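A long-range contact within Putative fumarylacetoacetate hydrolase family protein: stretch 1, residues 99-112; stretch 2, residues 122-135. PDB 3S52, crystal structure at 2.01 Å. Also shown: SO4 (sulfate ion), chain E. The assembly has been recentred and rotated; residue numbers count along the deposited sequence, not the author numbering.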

# COMPACT_ATOMS: atom_id res chain seq x y z
N TYR A 99 -20.24 7.86 -1.20
CA TYR A 99 -19.66 7.77 0.12
C TYR A 99 -20.08 6.50 0.85
O TYR A 99 -21.16 5.97 0.63
CB TYR A 99 -20.06 8.99 0.94
CG TYR A 99 -19.60 10.30 0.34
CD1 TYR A 99 -18.30 10.74 0.52
CD2 TYR A 99 -20.48 11.10 -0.38
CE1 TYR A 99 -17.87 11.94 -0.02
CE2 TYR A 99 -20.06 12.31 -0.92
CZ TYR A 99 -18.75 12.72 -0.73
OH TYR A 99 -18.31 13.91 -1.25
N GLY A 100 -19.22 6.04 1.76
CA GLY A 100 -19.45 4.79 2.45
C GLY A 100 -18.82 4.88 3.83
O GLY A 100 -18.33 5.93 4.23
N VAL A 101 -18.89 3.79 4.57
CA VAL A 101 -18.29 3.75 5.89
C VAL A 101 -17.42 2.51 5.99
O VAL A 101 -17.83 1.42 5.57
CB VAL A 101 -19.34 3.82 7.01
CG1 VAL A 101 -20.32 2.64 6.91
CG2 VAL A 101 -18.66 3.86 8.38
N ALA A 102 -16.22 2.67 6.53
CA ALA A 102 -15.30 1.55 6.69
C ALA A 102 -14.78 1.45 8.12
O ALA A 102 -14.93 2.38 8.92
CB ALA A 102 -14.13 1.67 5.72
N LEU A 103 -14.17 0.31 8.41
CA LEU A 103 -13.34 0.12 9.60
C LEU A 103 -11.89 0.01 9.16
O LEU A 103 -11.53 -0.90 8.40
CB LEU A 103 -13.72 -1.17 10.32
CG LEU A 103 -15.15 -1.24 10.84
CD1 LEU A 103 -15.41 -2.56 11.53
CD2 LEU A 103 -15.43 -0.07 11.78
N ASP A 104 -11.04 0.91 9.62
CA ASP A 104 -9.64 0.75 9.34
C ASP A 104 -9.17 -0.05 10.54
O ASP A 104 -8.81 0.52 11.59
CB ASP A 104 -9.00 2.16 9.28
CG ASP A 104 -7.48 2.16 9.43
OD1 ASP A 104 -6.83 1.09 9.30
OD2 ASP A 104 -6.93 3.27 9.66
N LEU A 105 -9.08 -1.36 10.36
CA LEU A 105 -8.69 -2.26 11.45
C LEU A 105 -7.19 -2.23 11.58
O LEU A 105 -6.46 -2.29 10.59
CB LEU A 105 -9.13 -3.71 11.20
CG LEU A 105 -10.61 -4.05 10.96
CD1 LEU A 105 -10.77 -5.55 10.80
CD2 LEU A 105 -11.48 -3.54 12.09
N THR A 106 -6.72 -2.20 12.82
CA THR A 106 -5.32 -1.91 13.07
C THR A 106 -4.79 -2.87 14.10
O THR A 106 -5.43 -3.10 15.12
CB THR A 106 -5.18 -0.47 13.61
OG1 THR A 106 -5.68 0.46 12.64
CG2 THR A 106 -3.70 -0.14 13.94
N LEU A 107 -3.59 -3.40 13.88
CA LEU A 107 -3.02 -4.21 14.95
C LEU A 107 -2.27 -3.20 15.77
O LEU A 107 -1.13 -2.84 15.48
CB LEU A 107 -2.08 -5.26 14.35
CG LEU A 107 -2.82 -6.28 13.47
CD1 LEU A 107 -1.86 -7.21 12.69
CD2 LEU A 107 -3.79 -7.09 14.31
N ARG A 108 -2.90 -2.79 16.86
CA ARG A 108 -2.49 -1.56 17.53
C ARG A 108 -1.16 -1.73 18.22
O ARG A 108 -0.35 -0.81 18.25
CB ARG A 108 -3.55 -1.11 18.54
CG ARG A 108 -3.21 0.18 19.27
CD ARG A 108 -4.32 0.63 20.22
NE ARG A 108 -3.99 1.89 20.89
CZ ARG A 108 -4.84 2.61 21.62
NH1 ARG A 108 -6.10 2.21 21.77
NH2 ARG A 108 -4.44 3.73 22.19
N GLU A 109 -0.93 -2.91 18.80
CA GLU A 109 0.33 -3.21 19.47
C GLU A 109 1.48 -3.19 18.48
O GLU A 109 2.52 -2.59 18.75
CB GLU A 109 0.27 -4.57 20.19
CG GLU A 109 -0.81 -4.67 21.28
CD GLU A 109 -1.02 -6.10 21.78
OE1 GLU A 109 -0.02 -6.80 22.06
OE2 GLU A 109 -2.20 -6.53 21.90
N LEU A 110 1.31 -3.84 17.33
CA LEU A 110 2.34 -3.81 16.29
C LEU A 110 2.58 -2.38 15.83
O LEU A 110 3.73 -1.92 15.76
CB LEU A 110 1.97 -4.67 15.09
CG LEU A 110 2.20 -6.18 15.11
CD1 LEU A 110 1.94 -6.76 13.73
CD2 LEU A 110 3.61 -6.50 15.55
N GLN A 111 1.50 -1.67 15.50
CA GLN A 111 1.63 -0.28 15.06
C GLN A 111 2.46 0.53 16.05
O GLN A 111 3.37 1.27 15.67
CB GLN A 111 0.28 0.40 14.90
CG GLN A 111 0.39 1.77 14.19
CD GLN A 111 -0.87 2.61 14.33
OE1 GLN A 111 -1.63 2.43 15.29
NE2 GLN A 111 -1.10 3.52 13.40
N ALA A 112 2.17 0.39 17.34
CA ALA A 112 2.94 1.12 18.34
C ALA A 112 4.43 0.79 18.25
O ALA A 112 5.28 1.67 18.37
CB ALA A 112 2.41 0.87 19.72
S SO4 E . -3.88 6.54 13.33
O1 SO4 E . -4.41 5.79 14.47
O2 SO4 E . -4.04 5.76 12.12
O3 SO4 E . -4.59 7.81 13.17
O4 SO4 E . -2.45 6.79 13.58
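Stretch 2 (122-135) EKAKAFDGSCPISG

Stretch 2 runs against stretch 1 in the opposite sense. It opens as a helix, 122-125, passes through a loop containing a type II beta turn from Phe127 to Ser130 (closed by Ser130 N to Phe127 O, 3.0 Å), and extends into a strand at 131-133. The axis of that strand approaches the axis of strand 99-103 to 4.8 Å, with 150° between their N-to-C directions, so the pairing is antiparallel, 30° from exact. The CA register confirms the direction: Ala102 CA lies 4.2 Å from Ile133 CA, Leu103 CA 5.6 Å from Pro132 CA, Leu105 CA 4.9 Å from Ser130 CA and Leu107 CA 4.7 Å from Ala124 CA, the partner number falling as the first rises.

Backbone hydrogen bonds fix this register. Ser134 N donates to Val101 O (3.0 Å, 158° at the hydrogen), Leu103 N to Pro132 O (3.0 Å, 166°) and Leu105 N to Ser130 O (3.0 Å, 157°). Proline has no amide hydrogen, so Pro132 can take part in the backbone pairing only as an acceptor. Ala102 and Ile133 form the single beta bridge. Farther along, Leu107 N, at the N-cap position before helix 108-112, donates to Ala124 O (3.0 Å, 164°). CA-H...O contacts supplement these bonds; the straightest runs from Cys131 CA to Leu103 O, at 3.5 Å and 169°.

Polar side chains add to the pairing at two places. Ser134 OG accepts from Val101 N (2.8 Å, 172°) and donates to Gly135 O (2.8 Å), so a side-chain oxygen, not a backbone carbonyl, accepts from Val101 N. The CA-to-CB bond of Lys125 points sideways, but its extended outer segment, with chi3 and chi4 both t, carries the amine back to stretch 1. There Lys125 NZ forms a salt bridge with Asp104 OD2 at 2.9 Å and donates to Thr106 OG1 at 2.8 Å. Lys125 NZ also donates a hydrogen bond to O2 of the sulfate ion at 3.1 Å, a group probably derived from the crystallisation liquor.

Apolar packing contributes further contacts; the two stretches together bury 868 Å². The CA-to-CB bond of Leu105 points toward stretch 2; Leu105 CG lies 3.9 Å from Pro132 CD and Leu105 CB 4.0 Å from Phe127 CZ. Leu107 CG lies 3.7 Å from Phe127 CE2, so both leucines pack against the same aromatic ring. Ala124 is covered from the helical side of stretch 1: Ala124 CB is 4.1 Å from Leu110 CB and 3.9 Å from Gln111 CB. At the strand pair, Ala102 CB rests 4.0 Å from Ile133 CG1 and 4.2 Å from Cys131 SG.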

# COMPACT_ATOMS: atom_id res chain seq x y z
N GLU A 122 2.68 -1.21 7.22
CA GLU A 122 1.88 -2.17 6.43
C GLU A 122 1.44 -3.42 7.18
O GLU A 122 0.30 -3.88 7.02
CB GLU A 122 2.63 -2.59 5.16
CG GLU A 122 2.45 -1.62 3.98
CD GLU A 122 3.43 -0.46 4.02
OE1 GLU A 122 4.00 -0.17 5.10
OE2 GLU A 122 3.65 0.15 2.95
N LYS A 123 2.33 -4.01 7.97
CA LYS A 123 1.94 -5.21 8.69
C LYS A 123 0.80 -4.93 9.66
O LYS A 123 -0.03 -5.81 9.91
CB LYS A 123 3.13 -5.87 9.42
CG LYS A 123 4.17 -6.50 8.52
CD LYS A 123 5.19 -7.36 9.31
CE LYS A 123 6.41 -6.59 9.71
NZ LYS A 123 7.45 -7.49 10.32
N ALA A 124 0.78 -3.73 10.24
CA ALA A 124 -0.28 -3.35 11.18
C ALA A 124 -1.56 -2.82 10.52
O ALA A 124 -2.64 -2.86 11.13
CB ALA A 124 0.23 -2.34 12.19
N LYS A 125 -1.40 -2.17 9.38
CA LYS A 125 -2.54 -1.56 8.68
C LYS A 125 -3.06 -2.20 7.40
O LYS A 125 -4.19 -1.91 6.96
CB LYS A 125 -2.17 -0.10 8.38
CG LYS A 125 -2.02 0.75 9.62
CD LYS A 125 -3.39 1.25 10.04
CE LYS A 125 -3.32 2.36 11.06
NZ LYS A 125 -4.73 2.77 11.41
N ALA A 126 -2.21 -3.00 6.76
CA ALA A 126 -2.48 -3.52 5.41
C ALA A 126 -2.84 -4.99 5.33
O ALA A 126 -3.01 -5.53 4.23
CB ALA A 126 -1.33 -3.20 4.46
N PHE A 127 -2.91 -5.66 6.48
CA PHE A 127 -3.07 -7.11 6.51
C PHE A 127 -4.42 -7.52 5.89
O PHE A 127 -5.33 -6.70 5.75
CB PHE A 127 -2.96 -7.63 7.95
CG PHE A 127 -3.99 -7.05 8.89
CD1 PHE A 127 -5.21 -7.68 9.07
CD2 PHE A 127 -3.72 -5.88 9.58
CE1 PHE A 127 -6.17 -7.12 9.93
CE2 PHE A 127 -4.67 -5.31 10.43
CZ PHE A 127 -5.89 -5.94 10.61
N ASP A 128 -4.53 -8.79 5.50
CA ASP A 128 -5.75 -9.26 4.83
C ASP A 128 -6.97 -8.93 5.65
O ASP A 128 -7.00 -9.16 6.86
CB ASP A 128 -5.72 -10.79 4.65
CG ASP A 128 -4.74 -11.23 3.58
OD1 ASP A 128 -4.17 -10.36 2.89
OD2 ASP A 128 -4.57 -12.46 3.43
N GLY A 129 -7.99 -8.38 4.99
CA GLY A 129 -9.25 -8.08 5.64
C GLY A 129 -9.22 -6.90 6.58
O GLY A 129 -10.15 -6.72 7.36
N SER A 130 -8.20 -6.05 6.49
CA SER A 130 -8.09 -4.94 7.45
C SER A 130 -8.97 -3.74 7.08
O SER A 130 -8.88 -2.67 7.70
CB SER A 130 -6.66 -4.45 7.58
OG SER A 130 -6.25 -3.88 6.35
N CYS A 131 -9.77 -3.88 6.03
CA CYS A 131 -10.63 -2.79 5.61
C CYS A 131 -12.01 -3.29 5.16
O CYS A 131 -12.36 -3.25 3.98
CB CYS A 131 -9.97 -1.95 4.51
SG CYS A 131 -10.86 -0.41 4.13
N PRO A 132 -12.82 -3.74 6.13
CA PRO A 132 -14.24 -4.01 5.93
C PRO A 132 -14.94 -2.72 5.55
O PRO A 132 -14.76 -1.72 6.26
CB PRO A 132 -14.72 -4.42 7.33
CG PRO A 132 -13.50 -4.76 8.09
CD PRO A 132 -12.41 -3.91 7.52
N ILE A 133 -15.74 -2.74 4.49
CA ILE A 133 -16.36 -1.53 4.00
C ILE A 133 -17.80 -1.78 3.54
O ILE A 133 -18.13 -2.88 3.08
CB ILE A 133 -15.52 -0.91 2.87
CG1 ILE A 133 -16.09 0.44 2.42
CG2 ILE A 133 -15.45 -1.85 1.69
CD1 ILE A 133 -15.04 1.29 1.70
N SER A 134 -18.63 -0.75 3.68
CA SER A 134 -20.03 -0.78 3.26
C SER A 134 -20.18 -0.57 1.75
O SER A 134 -19.20 -0.34 1.03
CB SER A 134 -20.80 0.36 3.96
OG SER A 134 -20.39 1.64 3.47
N GLY A 135 -21.42 -0.62 1.29
CA GLY A 135 -21.76 -0.19 -0.05
C GLY A 135 -21.68 1.32 -0.08
O GLY A 135 -21.63 1.97 0.97